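Local coordinates for EscN (Escherichia coli O127:H6, PDB 2OBL), which belongs to the ATP synthase alpha/beta family of P-loop proteins and takes part in the bacterial type III secretion system, at residues D167-Y172 with S198-L203; V128-T133 with F146-I151. The protein carries 1 engineered substitution. All coordinates share one frame; numbering follows the deposited sequence.

Overall arrangement
Both contacts lie in the nucleotide-binding fold of the ATP synthase alpha/beta family. Along the chain, contact 2 comes first. Strand 127-132 leads through a short connection into helix 138-156, and the helix runs back to pack on the strand. Strand 161-167 follows, and contact 1 opens at its end. The chain then passes along helix 169-182 and a loop, and helix 194-204 closes contact 1 against the start of helix 169-182. The two loops follow in series, without nesting or crossing. The contact centres are about 13 Å apart. Helix 138-156 joins them, because F146 and T149, on segment 146-151, pack against Y172 and L203 of contact 1.

Contact 1: D167-Y172 with S198-L203; sequences DSVTRY and SSLPKL. With IMD (imidazole), chain D.
Y172 meets S199 and L203 where the first turn of helix 169-182 faces helix 194-204. The setting is the end of strand 161-167 in a P-loop type fold, where the chain turns from strand to helix. Y172 has CG anti to the backbone N (chi1 153°), which sends the ring across to the second helix. Its hydroxyl is the donor in a hydrogen bond from OH to S199 OG, 2.7 Å long. S199 OG approaches at the ring edge, near the plane, and also bonds V196 O in its own helix. This buried hydroxyl thus links the tyrosine to a helix carbonyl. L203 instead comes over one ring face, tip to tip with Y172. Its CD1 forms a CH-pi contact, 4.0 Å from the ring centroid and 27° off the normal. The closest ring atom is Y172 CZ, 3.6 Å from L203 CD1.

V169 and L200 add a second apolar contact. Their side chains cross at about a right angle, with V169 CG2 3.9 Å from L200 CD2. M142, A145 and F146 of helix 138-156 pack on Y172, and I232 and E235 of helix 231-239 also touch L200.

S168 is the N-cap of the first helix. Its OG accepts from R171 N at 2.9 Å, which anchors the turn that carries V169 and Y172. The D167-S168 peptide is cis, right where the strand gives way to the helix. D167 bonds T220 through OD1 and makes a salt bridge through OD2 to K84, which lies in a sequence that fits a P-loop. An imidazole, probably a component of the crystallisation solution, also reaches D167: its N3 donates to OD2 over 2.6 Å, nearly straight at 167°.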
loop_
_atom_site.group_PDB
_atom_site.type_symbol
_atom_site.label_atom_id
_atom_site.label_comp_id
_atom_site.label_asym_id
_atom_site.label_seq_id
_atom_site.Cartn_x
_atom_site.Cartn_y
_atom_site.Cartn_z
ATOM N N ASP A 167 -5.949 3.852 -3.531
ATOM C CA ASP A 167 -5.337 3.802 -4.853
ATOM C C ASP A 167 -6.088 4.848 -5.685
ATOM O O ASP A 167 -7.137 4.530 -6.249
ATOM C CB ASP A 167 -5.523 2.385 -5.442
ATOM C CG ASP A 167 -4.747 2.155 -6.746
ATOM O OD1 ASP A 167 -3.679 2.763 -6.964
ATOM O OD2 ASP A 167 -5.213 1.342 -7.576
ATOM N N SER A 168 -5.586 6.086 -5.764
ATOM C CA SER A 168 -4.246 6.481 -5.329
ATOM C C SER A 168 -4.270 7.838 -4.649
ATOM O O SER A 168 -5.176 8.639 -4.887
ATOM C CB SER A 168 -3.352 6.623 -6.567
ATOM O OG SER A 168 -3.895 7.598 -7.467
ATOM N N VAL A 169 -3.259 8.120 -3.832
ATOM C CA VAL A 169 -3.156 9.454 -3.271
ATOM C C VAL A 169 -2.874 10.443 -4.404
ATOM O O VAL A 169 -3.271 11.601 -4.331
ATOM C CB VAL A 169 -2.128 9.528 -2.108
ATOM C CG1 VAL A 169 -0.702 9.330 -2.600
ATOM C CG2 VAL A 169 -2.285 10.857 -1.354
ATOM N N THR A 170 -2.203 9.967 -5.460
ATOM C CA THR A 170 -1.924 10.816 -6.626
ATOM C C THR A 170 -3.200 11.385 -7.252
ATOM O O THR A 170 -3.295 12.584 -7.518
ATOM C CB THR A 170 -1.154 10.016 -7.687
ATOM O OG1 THR A 170 0.099 9.596 -7.130
ATOM C CG2 THR A 170 -0.922 10.872 -8.948
ATOM N N ARG A 171 -4.184 10.525 -7.496
ATOM C CA ARG A 171 -5.416 10.991 -8.149
ATOM C C ARG A 171 -6.342 11.697 -7.181
ATOM O O ARG A 171 -7.104 12.596 -7.586
ATOM C CB ARG A 171 -6.109 9.854 -8.904
ATOM C CG ARG A 171 -5.281 9.373 -10.101
ATOM C CD ARG A 171 -6.117 8.553 -11.075
ATOM N NE ARG A 171 -5.291 7.779 -12.005
ATOM C CZ ARG A 171 -4.969 8.190 -13.222
ATOM N NH1 ARG A 171 -5.405 9.367 -13.658
ATOM N NH2 ARG A 171 -4.227 7.414 -14.014
ATOM N N TYR A 172 -6.249 11.339 -5.899
ATOM C CA TYR A 172 -6.913 12.115 -4.867
ATOM C C TYR A 172 -6.400 13.554 -4.932
ATOM O O TYR A 172 -7.184 14.510 -4.889
ATOM C CB TYR A 172 -6.628 11.581 -3.451
ATOM C CG TYR A 172 -6.746 12.705 -2.449
ATOM C CD1 TYR A 172 -7.994 13.124 -1.992
ATOM C CD2 TYR A 172 -5.619 13.395 -2.000
ATOM C CE1 TYR A 172 -8.116 14.184 -1.121
ATOM C CE2 TYR A 172 -5.732 14.455 -1.122
ATOM C CZ TYR A 172 -6.991 14.850 -0.689
ATOM O OH TYR A 172 -7.111 15.907 0.180
ATOM N N SER A 198 -1.625 20.800 2.625
ATOM C CA SER A 198 -2.008 20.724 4.027
ATOM C C SER A 198 -2.947 19.541 4.307
ATOM O O SER A 198 -3.006 19.052 5.433
ATOM C CB SER A 198 -2.571 22.059 4.514
ATOM O OG SER A 198 -3.810 22.343 3.908
ATOM N N SER A 199 -3.633 19.038 3.279
ATOM C CA SER A 199 -4.569 17.917 3.486
ATOM C C SER A 199 -3.831 16.596 3.693
ATOM O O SER A 199 -4.354 15.675 4.334
ATOM C CB SER A 199 -5.557 17.781 2.319
ATOM O OG SER A 199 -4.943 17.099 1.218
ATOM N N LEU A 200 -2.623 16.493 3.141
ATOM C CA LEU A 200 -1.902 15.215 3.168
ATOM C C LEU A 200 -1.600 14.718 4.579
ATOM O O LEU A 200 -1.946 13.590 4.917
ATOM C CB LEU A 200 -0.621 15.267 2.320
ATOM C CG LEU A 200 -0.803 15.488 0.819
ATOM C CD1 LEU A 200 0.562 15.629 0.141
ATOM C CD2 LEU A 200 -1.589 14.321 0.211
ATOM N N PRO A 201 -0.932 15.539 5.408
ATOM C CA PRO A 201 -0.688 15.015 6.751
ATOM C C PRO A 201 -1.968 14.843 7.565
ATOM O O PRO A 201 -2.039 13.970 8.429
ATOM C CB PRO A 201 0.241 16.059 7.382
ATOM C CG PRO A 201 0.024 17.303 6.602
ATOM C CD PRO A 201 -0.331 16.871 5.207
ATOM N N LYS A 202 -2.980 15.648 7.277
ATOM C CA LYS A 202 -4.253 15.527 7.987
ATOM C C LYS A 202 -4.910 14.176 7.693
ATOM O O LYS A 202 -5.437 13.530 8.589
ATOM C CB LYS A 202 -5.195 16.665 7.610
ATOM C CG LYS A 202 -4.714 18.022 8.097
ATOM C CD LYS A 202 -5.875 18.900 8.480
ATOM C CE LYS A 202 -5.422 20.042 9.361
ATOM N NZ LYS A 202 -6.568 20.581 10.154
ATOM N N LEU A 203 -4.861 13.753 6.434
ATOM C CA LEU A 203 -5.338 12.421 6.062
ATOM C C LEU A 203 -4.496 11.297 6.649
ATOM O O LEU A 203 -5.019 10.343 7.221
ATOM C CB LEU A 203 -5.354 12.262 4.540
ATOM C CG LEU A 203 -6.574 12.809 3.810
ATOM C CD1 LEU A 203 -6.263 12.926 2.318
ATOM C CD2 LEU A 203 -7.796 11.913 4.030
HETATM N N1 IMD D . -9.366 2.668 -9.497
HETATM C C2 IMD D . -8.341 2.878 -8.642
HETATM N N3 IMD D . -7.552 1.772 -8.663
HETATM C C4 IMD D . -8.081 0.869 -9.528
HETATM C C5 IMD D . -9.234 1.435 -10.051
#

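Contact 2: V128-T133 with F146-I151; sequences VLVVTT and FTATTI
V130 points at helix 138-156 and sets its CG2 methyl among T147, A148 and I151. CG2, anti to the carbonyl carbon, is the methyl that reaches the helix. It is 4.1 Å from A148 CA and 4.2 Å from T147 CG2. I151, one turn after T147, brings CD1 to 4.2 Å from V130 CG2. V128, two residues back on the same face of the strand, meets I151 as well. V128 CG2 is 4.1 Å from I151 CG2, while V128 CG1 lies near I151 CD1. I151 thus packs on both valines. The contact is wholly apolar, without a hydrogen bond across it.

Polar groups of the helix bond outside this interface. T147 OG1 bonds G18 O. T150 OG1 donates to F146 O from above the carbonyl plane and also bonds R206 NH2. F146 O accepts from T150 N too.

Strand and helix run antiparallel, with segment axes 9.1 Å apart. The helix is the connection of a beta-alpha-beta crossover between strands 127-132 and 161-167. Both strands pair in parallel with strand 99-105, which A148 touches at V101 and A103. Strand 4-7 packs on T147, T150 and I151.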
loop_
_atom_site.group_PDB
_atom_site.type_symbol
_atom_site.label_atom_id
_atom_site.label_comp_id
_atom_site.label_asym_id
_atom_site.label_seq_id
_atom_site.Cartn_x
_atom_site.Cartn_y
_atom_site.Cartn_z
ATOM N N VAL A 128 -15.039 -2.696 2.378
ATOM C CA VAL A 128 -15.880 -1.584 1.951
ATOM C C VAL A 128 -15.193 -0.945 0.751
ATOM O O VAL A 128 -14.011 -0.597 0.809
ATOM C CB VAL A 128 -16.073 -0.536 3.069
ATOM C CG1 VAL A 128 -17.056 0.535 2.604
ATOM C CG2 VAL A 128 -16.581 -1.199 4.342
ATOM N N LEU A 129 -15.920 -0.822 -0.354
ATOM C CA LEU A 129 -15.326 -0.389 -1.616
ATOM C C LEU A 129 -15.792 1.018 -1.965
ATOM O O LEU A 129 -16.898 1.194 -2.478
ATOM C CB LEU A 129 -15.734 -1.359 -2.728
ATOM C CG LEU A 129 -15.431 -2.832 -2.442
ATOM C CD1 LEU A 129 -16.142 -3.734 -3.448
ATOM C CD2 LEU A 129 -13.944 -3.068 -2.489
ATOM N N VAL A 130 -14.965 2.019 -1.653
ATOM C CA VAL A 130 -15.271 3.396 -2.001
ATOM C C VAL A 130 -14.716 3.651 -3.401
ATOM O O VAL A 130 -13.506 3.633 -3.622
ATOM C CB VAL A 130 -14.660 4.392 -1.004
ATOM C CG1 VAL A 130 -14.989 5.837 -1.434
ATOM C CG2 VAL A 130 -15.154 4.098 0.417
ATOM N N VAL A 131 -15.612 3.837 -4.363
ATOM C CA VAL A 131 -15.182 3.941 -5.752
ATOM C C VAL A 131 -15.651 5.235 -6.381
ATOM O O VAL A 131 -16.852 5.547 -6.380
ATOM C CB VAL A 131 -15.720 2.760 -6.584
ATOM C CG1 VAL A 131 -15.334 2.916 -8.067
ATOM C CG2 VAL A 131 -15.247 1.434 -5.994
ATOM N N THR A 132 -14.700 5.997 -6.924
ATOM C CA THR A 132 -15.027 7.210 -7.671
ATOM C C THR A 132 -14.191 7.270 -8.935
ATOM O O THR A 132 -12.991 7.572 -8.881
ATOM C CB THR A 132 -14.809 8.497 -6.836
ATOM O OG1 THR A 132 -13.466 8.534 -6.326
ATOM C CG2 THR A 132 -15.785 8.538 -5.677
ATOM N N THR A 133 -14.821 6.976 -10.064
ATOM C CA THR A 133 -14.111 6.922 -11.327
ATOM C C THR A 133 -13.808 8.300 -11.903
ATOM O O THR A 133 -14.272 9.327 -11.382
ATOM C CB THR A 133 -14.884 6.092 -12.350
ATOM O OG1 THR A 133 -16.196 6.637 -12.468
ATOM C CG2 THR A 133 -14.989 4.656 -11.865
ATOM N N PHE A 146 -11.543 11.027 2.187
ATOM C CA PHE A 146 -12.023 11.298 3.545
ATOM C C PHE A 146 -13.103 10.302 3.930
ATOM O O PHE A 146 -13.124 9.806 5.047
ATOM C CB PHE A 146 -12.533 12.734 3.645
ATOM C CG PHE A 146 -11.455 13.764 3.483
ATOM C CD1 PHE A 146 -10.816 14.291 4.601
ATOM C CD2 PHE A 146 -11.078 14.208 2.217
ATOM C CE1 PHE A 146 -9.802 15.241 4.467
ATOM C CE2 PHE A 146 -10.062 15.146 2.067
ATOM C CZ PHE A 146 -9.425 15.665 3.192
ATOM N N THR A 147 -13.995 9.999 2.996
ATOM C CA THR A 147 -15.030 8.992 3.235
ATOM C C THR A 147 -14.418 7.650 3.634
ATOM O O THR A 147 -14.804 7.043 4.642
ATOM C CB THR A 147 -15.885 8.806 1.978
ATOM O OG1 THR A 147 -16.686 9.981 1.784
ATOM C CG2 THR A 147 -16.769 7.564 2.089
ATOM N N ALA A 148 -13.440 7.206 2.858
ATOM C CA ALA A 148 -12.733 5.968 3.161
ATOM C C ALA A 148 -12.092 6.020 4.548
ATOM O O ALA A 148 -12.199 5.082 5.328
ATOM C CB ALA A 148 -11.677 5.701 2.090
ATOM N N THR A 149 -11.439 7.128 4.850
ATOM C CA THR A 149 -10.738 7.269 6.120
ATOM C C THR A 149 -11.732 7.206 7.287
ATOM O O THR A 149 -11.497 6.532 8.293
ATOM C CB THR A 149 -9.860 8.542 6.156
ATOM O OG1 THR A 149 -8.913 8.505 5.076
ATOM C CG2 THR A 149 -9.075 8.633 7.493
ATOM N N THR A 150 -12.849 7.891 7.125
ATOM C CA THR A 150 -13.898 7.936 8.148
ATOM C C THR A 150 -14.499 6.554 8.386
ATOM O O THR A 150 -14.743 6.158 9.518
ATOM C CB THR A 150 -14.983 8.948 7.757
ATOM O OG1 THR A 150 -14.391 10.259 7.725
ATOM C CG2 THR A 150 -16.123 8.948 8.793
ATOM N N ILE A 151 -14.732 5.817 7.309
ATOM C CA ILE A 151 -15.248 4.462 7.430
ATOM C C ILE A 151 -14.242 3.541 8.143
ATOM O O ILE A 151 -14.622 2.711 8.982
ATOM C CB ILE A 151 -15.664 3.901 6.058
ATOM C CG1 ILE A 151 -16.905 4.648 5.533
ATOM C CG2 ILE A 151 -15.953 2.406 6.159
ATOM C CD1 ILE A 151 -17.181 4.395 4.056
#